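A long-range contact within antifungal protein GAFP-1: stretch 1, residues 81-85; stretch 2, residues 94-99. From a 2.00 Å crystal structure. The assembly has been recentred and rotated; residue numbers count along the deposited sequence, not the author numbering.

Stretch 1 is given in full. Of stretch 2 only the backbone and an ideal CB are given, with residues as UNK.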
ATOM      1  N   GLY A  81      15.225   7.763  -2.050  1.00 15.07           N
ATOM      2  CA  GLY A  81      15.870   6.621  -2.666  1.00 14.78           C
ATOM      3  C   GLY A  81      14.880   5.894  -3.547  1.00 14.62           C
ATOM      4  O   GLY A  81      13.814   6.422  -3.856  1.00 14.10           O
ATOM      5  N   ASN A  82      15.252   4.686  -3.949  1.00 14.65           N
ATOM      6  CA  ASN A  82      14.374   3.804  -4.695  1.00 15.46           C
ATOM      7  C   ASN A  82      13.749   2.829  -3.720  1.00 15.12           C
ATOM      8  O   ASN A  82      14.454   2.059  -3.055  1.00 14.95           O
ATOM      9  CB  ASN A  82      15.155   3.045  -5.767  1.00 16.46           C
ATOM     10  CG  ASN A  82      15.467   3.905  -6.972  1.00 19.35           C
ATOM     11  OD1 ASN A  82      14.565   4.327  -7.711  1.00 24.01           O
ATOM     12  ND2 ASN A  82      16.747   4.175  -7.182  1.00 23.99           N
ATOM     13  N   TYR A  83      12.428   2.892  -3.607  1.00 14.24           N
ATOM     14  CA  TYR A  83      11.691   1.972  -2.750  1.00 13.45           C
ATOM     15  C   TYR A  83      10.603   1.330  -3.587  1.00 13.16           C
ATOM     16  O   TYR A  83      10.228   1.858  -4.635  1.00 13.10           O
ATOM     17  CB  TYR A  83      11.076   2.716  -1.560  1.00 13.93           C
ATOM     18  CG  TYR A  83      12.087   3.443  -0.703  1.00 14.81           C
ATOM     19  CD1 TYR A  83      12.340   4.806  -0.893  1.00 15.34           C
ATOM     20  CD2 TYR A  83      12.806   2.770   0.283  1.00 15.94           C
ATOM     21  CE1 TYR A  83      13.282   5.474  -0.121  1.00 15.67           C
ATOM     22  CE2 TYR A  83      13.745   3.428   1.068  1.00 15.31           C
ATOM     23  CZ  TYR A  83      13.982   4.778   0.854  1.00 16.90           C
ATOM     24  OH  TYR A  83      14.902   5.432   1.634  1.00 16.07           O
ATOM     25  N   TYR A  84      10.096   0.187  -3.140  1.00 12.74           N
ATOM     26  CA  TYR A  84       8.915  -0.379  -3.779  1.00 12.41           C
ATOM     27  C   TYR A  84       8.042  -1.037  -2.748  1.00 12.01           C
ATOM     28  O   TYR A  84       8.534  -1.549  -1.747  1.00 12.36           O
ATOM     29  CB  TYR A  84       9.259  -1.351  -4.923  1.00 12.56           C
ATOM     30  CG  TYR A  84      10.080  -2.544  -4.508  1.00 12.80           C
ATOM     31  CD1 TYR A  84      11.459  -2.446  -4.398  1.00 14.54           C
ATOM     32  CD2 TYR A  84       9.483  -3.775  -4.246  1.00 14.06           C
ATOM     33  CE1 TYR A  84      12.234  -3.537  -4.012  1.00 14.52           C
ATOM     34  CE2 TYR A  84      10.253  -4.885  -3.856  1.00 13.42           C
ATOM     35  CZ  TYR A  84      11.631  -4.743  -3.753  1.00 14.21           C
ATOM     36  OH  TYR A  84      12.422  -5.790  -3.366  1.00 13.83           O
ATOM     37  N   LEU A  85       6.742  -0.977  -3.001  1.00 11.70           N
ATOM     38  CA  LEU A  85       5.731  -1.682  -2.227  1.00 11.16           C
ATOM     39  C   LEU A  85       5.398  -2.983  -2.959  1.00 11.13           C
ATOM     40  O   LEU A  85       5.186  -2.974  -4.168  1.00 10.82           O
ATOM     41  CB  LEU A  85       4.476  -0.817  -2.137  1.00 10.73           C
ATOM     42  CG  LEU A  85       3.289  -1.396  -1.371  1.00 11.64           C
ATOM     43  CD1 LEU A  85       3.586  -1.402   0.120  1.00 10.56           C
ATOM     44  CD2 LEU A  85       2.039  -0.579  -1.679  1.00 12.50           C
ATOM     45  N   UNK A  94       4.796  -5.331   1.900  1.00  8.95           N
ATOM     46  CA  UNK A  94       6.054  -4.811   2.442  1.00  9.30           C
ATOM     47  C   UNK A  94       6.608  -3.700   1.552  1.00  9.79           C
ATOM     48  O   UNK A  94       6.492  -3.764   0.339  1.00  9.94           O
ATOM     49  CB  UNK A  94       7.082  -5.935   2.583  1.00  9.30           C
ATOM     50  N   UNK A  95       7.210  -2.681   2.164  1.00 10.05           N
ATOM     51  CA  UNK A  95       8.026  -1.725   1.417  1.00 10.12           C
ATOM     52  C   UNK A  95       9.492  -2.105   1.609  1.00 10.48           C
ATOM     53  O   UNK A  95       9.949  -2.276   2.749  1.00  9.57           O
ATOM     54  CB  UNK A  95       7.763  -0.288   1.873  1.00 10.12           C
ATOM     55  N   UNK A  96      10.217  -2.228   0.500  1.00 11.36           N
ATOM     56  CA  UNK A  96      11.642  -2.528   0.528  1.00 12.67           C
ATOM     57  C   UNK A  96      12.464  -1.376  -0.025  1.00 14.29           C
ATOM     58  O   UNK A  96      11.996  -0.610  -0.875  1.00 13.71           O
ATOM     59  CB  UNK A  96      11.932  -3.805  -0.264  1.00 12.67           C
ATOM     60  N   UNK A  97      13.701  -1.268   0.444  1.00 16.38           N
ATOM     61  CA  UNK A  97      14.677  -0.456  -0.270  1.00 18.93           C
ATOM     62  C   UNK A  97      15.296  -1.304  -1.368  1.00 20.31           C
ATOM     63  O   UNK A  97      14.756  -2.351  -1.721  1.00 20.16           O
ATOM     64  CB  UNK A  97      15.750   0.087   0.676  1.00 18.93           C
ATOM     65  N   UNK A  98      16.431  -0.865  -1.902  1.00 22.67           N
ATOM     66  CA  UNK A  98      17.086  -1.582  -2.996  1.00 24.18           C
ATOM     67  C   UNK A  98      17.995  -2.734  -2.549  1.00 24.55           C
ATOM     68  O   UNK A  98      18.670  -3.350  -3.381  1.00 24.96           O
ATOM     69  CB  UNK A  98      17.909  -0.590  -3.821  1.00 24.18           C
ATOM     70  N   UNK A  99      17.993  -3.035  -1.249  1.00 24.11           N
ATOM     71  CA  UNK A  99      18.948  -3.981  -0.675  1.00 24.05           C
ATOM     72  C   UNK A  99      18.295  -5.074   0.168  1.00 23.43           C
ATOM     73  O   UNK A  99      18.922  -5.600   1.085  1.00 23.02           O
ATOM     74  CB  UNK A  99      19.964  -3.224   0.182  1.00 24.05           C
TER

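Stretch 2 runs antiparallel to stretch 1, and its strand, positions 94 to 96, lies beside Tyr 84 and Leu 85.

Position 94 has extended backbone angles. Its CA-to-CB bond points away from stretch 1, and nothing there lies within 5.5 Å of the ideal CB. Stretch 1 therefore sets little limit on the side chain, though a beta-branched one would suit the strand. The residue is Val 94, chi1 t. Its backbone makes the contact: Leu 85 CA approaches Val 94 O at 3.4 Å, a CA-H...O contact.

Position 95 is a non-hydrogen-bonded partner of Leu 85, with the CA atoms 4.3 Å apart. Its CB is on the same face of the sheet as the Leu 85 side chain, and the ideal CB is 4.7 Å from Leu 85 CD1. Apolar neighbours favour Val, Ile or Leu. The residue is Ile 95, chi1 m and chi2 t. Its CG1 packs on Leu 85 CD1 at 3.5 Å, and its CG2 reaches Tyr 83 CB at 4.1 Å.

Position 96 faces Tyr 84 in a hydrogen-bonded pair. Its N donates to Tyr 84 O at 2.9 Å, and its O accepts from Tyr 84 N at 3.1 Å. Proline would lose the first bond. The ideal CB is 3.6 Å from Tyr 84 CZ, so an aromatic or aliphatic side chain could use the ring. The residue is Tyr 96, chi1 m. Its CB sits over one face of the Tyr 84 ring, 4.0 Å from the centroid, as a CH-pi contact. The two rings pair obliquely, with centroids 5.7 Å apart and planes at 33°. Its OH is hydrogen-bonded elsewhere in the structure.

At position 97 the strand has ended. CB points sideways, 3.9 Å from Tyr 83 CE2 and 4.4 Å from Asn 82 O. Small or polar side chains would fit, and stretch 1 offers no charge to choose among them. The residue is Asp 97, chi1 p. Its CB keeps the contact with Tyr 83, while its carboxylate leads away.

At position 98 the CA-to-CB bond is also sideways. Its phi/psi of -84/6 suits a turn, where Asn, Asp, Ser or Gly would be at home. The residue is Asn 98, chi1 p. Asn 98 N lies 3.7 Å from Asn 82 O, not hydrogen-bonded; this contact buries it without a partner.

At position 99 the CA-to-CB bond points away, so many residues would do. Ser 99 does not touch stretch 1; its N donates to Asp 97 OD1 at 2.8 Å.

Stretch 2 94-99: VIYDNS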
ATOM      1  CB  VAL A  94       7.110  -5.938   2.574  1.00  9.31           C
ATOM      2  CG1 VAL A  94       8.370  -5.466   3.333  1.00  9.33           C
ATOM      3  CG2 VAL A  94       6.510  -7.192   3.245  1.00  9.28           C
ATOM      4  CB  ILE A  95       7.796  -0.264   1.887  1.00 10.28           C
ATOM      5  CG1 ILE A  95       6.320   0.123   1.775  1.00 11.14           C
ATOM      6  CG2 ILE A  95       8.680   0.707   1.065  1.00  9.97           C
ATOM      7  CD1 ILE A  95       5.960   1.464   2.414  1.00 11.95           C
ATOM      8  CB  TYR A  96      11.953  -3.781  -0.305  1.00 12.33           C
ATOM      9  CG  TYR A  96      11.488  -5.064   0.336  1.00 12.45           C
ATOM     10  CD1 TYR A  96      12.222  -5.654   1.366  1.00 12.96           C
ATOM     11  CD2 TYR A  96      10.313  -5.683  -0.085  1.00 11.78           C
ATOM     12  CE1 TYR A  96      11.801  -6.829   1.967  1.00 12.72           C
ATOM     13  CE2 TYR A  96       9.875  -6.863   0.504  1.00 11.58           C
ATOM     14  CZ  TYR A  96      10.623  -7.430   1.530  1.00 12.42           C
ATOM     15  OH  TYR A  96      10.189  -8.572   2.136  1.00 10.97           O
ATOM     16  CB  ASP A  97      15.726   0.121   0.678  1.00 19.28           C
ATOM     17  CG  ASP A  97      16.542  -0.935   1.381  1.00 20.31           C
ATOM     18  OD1 ASP A  97      16.547  -2.120   0.969  1.00 20.73           O
ATOM     19  OD2 ASP A  97      17.218  -0.650   2.382  1.00 22.77           O
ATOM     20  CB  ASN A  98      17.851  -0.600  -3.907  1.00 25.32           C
ATOM     21  CG  ASN A  98      18.891   0.244  -3.154  1.00 28.15           C
ATOM     22  OD1 ASN A  98      19.592   1.052  -3.765  1.00 33.05           O
ATOM     23  ND2 ASN A  98      18.988   0.065  -1.832  1.00 30.95           N
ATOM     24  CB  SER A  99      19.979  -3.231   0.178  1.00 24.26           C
ATOM     25  OG  SER A  99      20.631  -2.234  -0.578  1.00 25.78           O
TER
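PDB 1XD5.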